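Fatty acid amide hydrolase (Candida albicans, PDB 6KVR) probably hydrolyses amides of monocarboxylic acids to the free acid and ammonium, as a member of the amidase family. Local coordinates at residues 153-158 against 246-252; 200-204 against 233-237. All coordinates share one frame; numbering follows the deposited sequence.

Contact 1 of 2, residues 153-158 against 246-252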
loop_
_atom_site.group_PDB
_atom_site.type_symbol
_atom_site.label_atom_id
_atom_site.label_comp_id
_atom_site.label_asym_id
_atom_site.label_seq_id
_atom_site.Cartn_x
_atom_site.Cartn_y
_atom_site.Cartn_z
ATOM N N ILE A 153 -9.917 -29.276 8.188
ATOM C CA ILE A 153 -9.678 -28.465 9.372
ATOM C C ILE A 153 -10.918 -27.555 9.580
ATOM O O ILE A 153 -11.167 -26.707 8.712
ATOM C CB ILE A 153 -8.391 -27.644 9.247
ATOM C CG1 ILE A 153 -7.187 -28.583 9.249
ATOM C CG2 ILE A 153 -8.230 -26.690 10.410
ATOM C CD1 ILE A 153 -7.192 -29.580 10.426
ATOM N N PRO A 154 -11.666 -27.727 10.654
ATOM C CA PRO A 154 -12.855 -26.870 10.886
ATOM C C PRO A 154 -12.471 -25.472 11.348
ATOM O O PRO A 154 -11.825 -25.290 12.387
ATOM C CB PRO A 154 -13.634 -27.627 11.974
ATOM C CG PRO A 154 -13.026 -28.989 12.042
ATOM C CD PRO A 154 -11.583 -28.813 11.639
ATOM N N ILE A 155 -12.911 -24.471 10.588
ATOM C CA ILE A 155 -12.491 -23.086 10.761
ATOM C C ILE A 155 -13.742 -22.236 10.933
ATOM O O ILE A 155 -14.708 -22.393 10.180
ATOM C CB ILE A 155 -11.630 -22.623 9.568
ATOM C CG1 ILE A 155 -10.264 -23.320 9.625
ATOM C CG2 ILE A 155 -11.475 -21.097 9.527
ATOM C CD1 ILE A 155 -9.244 -22.793 8.646
ATOM N N SER A 156 -13.744 -21.383 11.957
ATOM C CA SER A 156 -14.850 -20.467 12.191
ATOM C C SER A 156 -14.588 -19.127 11.502
ATOM O O SER A 156 -13.443 -18.697 11.352
ATOM C CB SER A 156 -15.067 -20.252 13.689
ATOM O OG SER A 156 -13.866 -19.831 14.307
ATOM N N LEU A 157 -15.667 -18.461 11.104
ATOM C CA LEU A 157 -15.614 -17.308 10.211
ATOM C C LEU A 157 -16.401 -16.151 10.814
ATOM O O LEU A 157 -17.546 -16.328 11.248
ATOM C CB LEU A 157 -16.184 -17.665 8.841
ATOM C CG LEU A 157 -15.468 -18.760 8.050
ATOM C CD1 LEU A 157 -16.339 -19.197 6.918
ATOM C CD2 LEU A 157 -14.103 -18.283 7.545
ATOM N N LYS A 158 -15.779 -14.975 10.862
ATOM C CA LYS A 158 -16.503 -13.777 11.272
ATOM C C LYS A 158 -17.640 -13.525 10.286
ATOM O O LYS A 158 -17.466 -13.686 9.075
ATOM C CB LYS A 158 -15.543 -12.586 11.333
ATOM C CG LYS A 158 -16.062 -11.344 12.037
ATOM C CD LYS A 158 -14.997 -10.245 12.014
ATOM C CE LYS A 158 -15.545 -8.924 12.564
ATOM N NZ LYS A 158 -14.459 -7.974 12.985
ATOM N N SER A 246 -13.513 -24.293 17.677
ATOM C CA SER A 246 -12.985 -24.503 16.340
ATOM C C SER A 246 -11.468 -24.572 16.447
ATOM O O SER A 246 -10.885 -24.204 17.467
ATOM C CB SER A 246 -13.429 -23.393 15.370
ATOM O OG SER A 246 -12.824 -22.160 15.701
ATOM N N ALA A 247 -10.827 -25.018 15.367
ATOM C CA ALA A 247 -9.376 -25.170 15.367
ATOM C C ALA A 247 -8.641 -23.878 15.006
ATOM O O ALA A 247 -7.536 -23.626 15.515
ATOM C CB ALA A 247 -8.974 -26.287 14.393
ATOM N N ILE A 248 -9.207 -23.079 14.096
ATOM C CA ILE A 248 -8.697 -21.754 13.768
ATOM C C ILE A 248 -9.897 -20.850 13.536
ATOM O O ILE A 248 -10.943 -21.293 13.053
ATOM C CB ILE A 248 -7.779 -21.747 12.522
ATOM C CG1 ILE A 248 -6.702 -22.818 12.621
ATOM C CG2 ILE A 248 -7.121 -20.378 12.333
ATOM C CD1 ILE A 248 -5.796 -22.910 11.393
ATOM N N GLY A 249 -9.748 -19.580 13.907
ATOM C CA GLY A 249 -10.745 -18.578 13.581
ATOM C C GLY A 249 -10.183 -17.484 12.692
ATOM O O GLY A 249 -8.975 -17.235 12.684
ATOM N N VAL A 250 -11.047 -16.823 11.936
ATOM C CA VAL A 250 -10.658 -15.739 11.039
ATOM C C VAL A 250 -11.420 -14.491 11.456
ATOM O O VAL A 250 -12.655 -14.503 11.510
ATOM C CB VAL A 250 -10.942 -16.078 9.569
ATOM C CG1 VAL A 250 -10.299 -15.013 8.631
ATOM C CG2 VAL A 250 -10.411 -17.452 9.247
ATOM N N GLY A 251 -10.688 -13.423 11.758
ATOM C CA GLY A 251 -11.296 -12.144 12.074
ATOM C C GLY A 251 -10.722 -11.002 11.250
ATOM O O GLY A 251 -9.987 -11.220 10.287
ATOM N N SER A 252 -11.054 -9.777 11.631
ATOM C CA SER A 252 -10.531 -8.584 10.996
ATOM C C SER A 252 -10.171 -7.597 12.098
ATOM O O SER A 252 -10.635 -7.717 13.236
ATOM C CB SER A 252 -11.548 -7.972 10.028
ATOM O OG SER A 252 -12.686 -7.520 10.751
#
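S156 fills a hollow that G249, having no side chain, opens beside it. The two residues face each other across parallel strands 155-158 and 248-252, and S156 OG stands 3.4 Å from G249 CA. The same hydroxyl lies 2.9 Å from S246 OG, which reaches in from the loop before the second strand; S156 OG is also hydrogen-bonded to OE1 of E237, from helix 235-243. On this face the surface is therefore small and polar.

The other face is built from branched apolar side chains. V250 is the bump here: its CG2 methyl packs 3.8 Å from I155 CG2 and also touches L157 CD2, so it bridges two side chains of the opposite strand. With chi1 of I155 at -71°, CG1 sits beside the backbone N and along I248, and CG2, opposite the N, faces V250. Ahead of the strands, in the loops that lead into them, A247 CB meets I153 CG2, and the A247 amide bonds to P154 O.

Between the faces, S156 joins both ways: its N bonds to I248 O at 3.0 Å and its O takes V250 N at 3.1 Å. K158 N then bonds to V250 O. Beyond that point the K158 chain runs fully extended over G251, whose CA is 4.2 Å from K158 CD, to place NZ 2.9 Å from S252 OG; S233 OG is a further partner of NZ. K158 is the predicted charge-relay lysine; the strand end thus probably presents it to the active site.

Strands 199-201 and 295-300 flank the pair in the mixed sheet. Helix 185-192 packs on L157 and V250, helix 235-243 on S156 and S246, and F107 of helix 100-118 closes over P154 and A247.

Contact 2 of 2, residues 200-204 against 233-237; sequences RTSQP and SSSGE
T201 and E237 meet where a strand end runs onto the first turn of a helix. E237 leaves the helix with chi1 -66° and bends at chi2 (-59°), curling its carboxylate back so that OE2 comes very close to T201 OG1, probably as a hydrogen bond, though so short a separation is doubtful; OG1 is also hydrogen-bonded to L157 O. T201 turns OG1 between its backbone N and carbonyl carbon, where it accepts from a water that bonds to S202 O and, at 3.1 Å, to E237 N. With G236 offering no side chain, T201 CB packs 3.5 Å from G236 C.

One residue on, S202 O takes the G236 amide at 3.1 Å in a nearly straight bond (179°), though the donor stands above the carbonyl plane. The P204 ring lies against S233, its CD 3.6 Å from S233 CB. S235 OG, beside its backbone N, lies 3.5 Å from P204 CD and is hydrogen-bonded to G231 O. S233, preceded by a cis peptide bond, directs OG to K158, consistent with the Ser-cisSer-Lys triad of amidases.

Residues 200-201 end strand 199-201, between 123-124 and 155-158, and the following loop passes the N-terminal end of helix 235-243.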
loop_
_atom_site.group_PDB
_atom_site.type_symbol
_atom_site.label_atom_id
_atom_site.label_comp_id
_atom_site.label_asym_id
_atom_site.label_seq_id
_atom_site.Cartn_x
_atom_site.Cartn_y
_atom_site.Cartn_z
ATOM N N ARG A 200 -20.643 -19.128 11.795
ATOM C CA ARG A 200 -20.260 -17.743 11.557
ATOM C C ARG A 200 -20.564 -16.970 12.827
ATOM O O ARG A 200 -21.671 -17.078 13.372
ATOM C CB ARG A 200 -21.004 -17.138 10.350
ATOM C CG ARG A 200 -20.664 -17.845 9.029
ATOM C CD ARG A 200 -21.627 -17.483 7.911
ATOM N NE ARG A 200 -21.371 -16.135 7.427
ATOM C CZ ARG A 200 -22.236 -15.422 6.720
ATOM N NH1 ARG A 200 -23.417 -15.909 6.388
ATOM N NH2 ARG A 200 -21.892 -14.201 6.308
ATOM N N THR A 201 -19.585 -16.202 13.294
ATOM C CA THR A 201 -19.544 -15.708 14.664
ATOM C C THR A 201 -19.966 -14.250 14.761
ATOM O O THR A 201 -19.940 -13.496 13.782
ATOM C CB THR A 201 -18.141 -15.873 15.242
ATOM O OG1 THR A 201 -17.179 -15.364 14.306
ATOM C CG2 THR A 201 -17.855 -17.349 15.507
ATOM N N SER A 202 -20.292 -13.852 15.986
ATOM C CA SER A 202 -20.923 -12.573 16.269
ATOM C C SER A 202 -19.927 -11.423 16.231
ATOM O O SER A 202 -18.705 -11.604 16.301
ATOM C CB SER A 202 -21.624 -12.595 17.628
ATOM O OG SER A 202 -20.668 -12.833 18.656
ATOM N N GLN A 203 -20.493 -10.224 16.131
ATOM C CA GLN A 203 -19.779 -8.967 15.988
ATOM C C GLN A 203 -20.717 -7.860 16.447
ATOM O O GLN A 203 -21.937 -8.023 16.383
ATOM C CB GLN A 203 -19.354 -8.746 14.532
ATOM C CG GLN A 203 -20.559 -8.617 13.623
ATOM C CD GLN A 203 -20.370 -9.254 12.272
ATOM O OE1 GLN A 203 -19.268 -9.682 11.910
ATOM N NE2 GLN A 203 -21.457 -9.339 11.516
ATOM N N PRO A 204 -20.192 -6.751 16.926
ATOM C CA PRO A 204 -21.061 -5.645 17.336
ATOM C C PRO A 204 -21.666 -4.907 16.150
ATOM O O PRO A 204 -21.125 -4.904 15.042
ATOM C CB PRO A 204 -20.110 -4.730 18.111
ATOM C CG PRO A 204 -18.761 -5.003 17.439
ATOM C CD PRO A 204 -18.777 -6.496 17.230
ATOM N N SER A 233 -14.020 -6.315 17.578
ATOM C CA SER A 233 -15.282 -6.667 16.951
ATOM C C SER A 233 -15.362 -8.114 16.441
ATOM O O SER A 233 -16.424 -8.546 16.022
ATOM C CB SER A 233 -15.580 -5.704 15.782
ATOM O OG SER A 233 -14.755 -5.960 14.653
ATOM N N SER A 234 -14.261 -8.870 16.468
ATOM C CA SER A 234 -14.339 -10.310 16.206
ATOM C C SER A 234 -14.756 -11.041 17.492
ATOM O O SER A 234 -14.018 -11.835 18.066
ATOM C CB SER A 234 -13.018 -10.844 15.649
ATOM O OG SER A 234 -12.444 -9.974 14.684
ATOM N N SER A 235 -15.974 -10.742 17.956
ATOM C CA SER A 235 -16.381 -11.163 19.296
ATOM C C SER A 235 -16.535 -12.677 19.401
ATOM O O SER A 235 -15.970 -13.311 20.304
ATOM C CB SER A 235 -17.694 -10.491 19.682
ATOM O OG SER A 235 -17.690 -9.145 19.271
ATOM N N GLY A 236 -17.330 -13.267 18.505
ATOM C CA GLY A 236 -17.568 -14.695 18.563
ATOM C C GLY A 236 -16.334 -15.507 18.256
ATOM O O GLY A 236 -16.206 -16.639 18.728
ATOM N N GLU A 237 -15.411 -14.958 17.455
ATOM C CA GLU A 237 -14.159 -15.666 17.189
ATOM C C GLU A 237 -13.355 -15.871 18.470
ATOM O O GLU A 237 -12.866 -16.970 18.731
ATOM C CB GLU A 237 -13.331 -14.927 16.131
ATOM C CG GLU A 237 -14.013 -14.941 14.763
ATOM C CD GLU A 237 -14.244 -16.364 14.280
ATOM O OE1 GLU A 237 -13.404 -17.238 14.600
ATOM O OE2 GLU A 237 -15.281 -16.626 13.637
HETATM O O HOH W 1 -16.324 -12.864 15.309
#

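From the N terminus, after its early helices and strand 123-124, the chain lays down strand 155-158, passes helix 185-192 and returns as strand 199-201, its neighbour in the sheet. After a long, mostly irregular stretch, residues 233-237 come back to 200-204, and contact 2 closes this inner loop. Helix 235-243 is followed, after a short connection, by strand 248-253, which pairs with 155-158 so that contact 1 closes the outer loop around the inner one. The contacts are nested, and they also touch: K158 NZ lies 2.6 Å from S233 OG, and E237 OE1 is as near to S156 OG. Together they tie one helix to three adjacent strands beside the predicted nucleophile, S257.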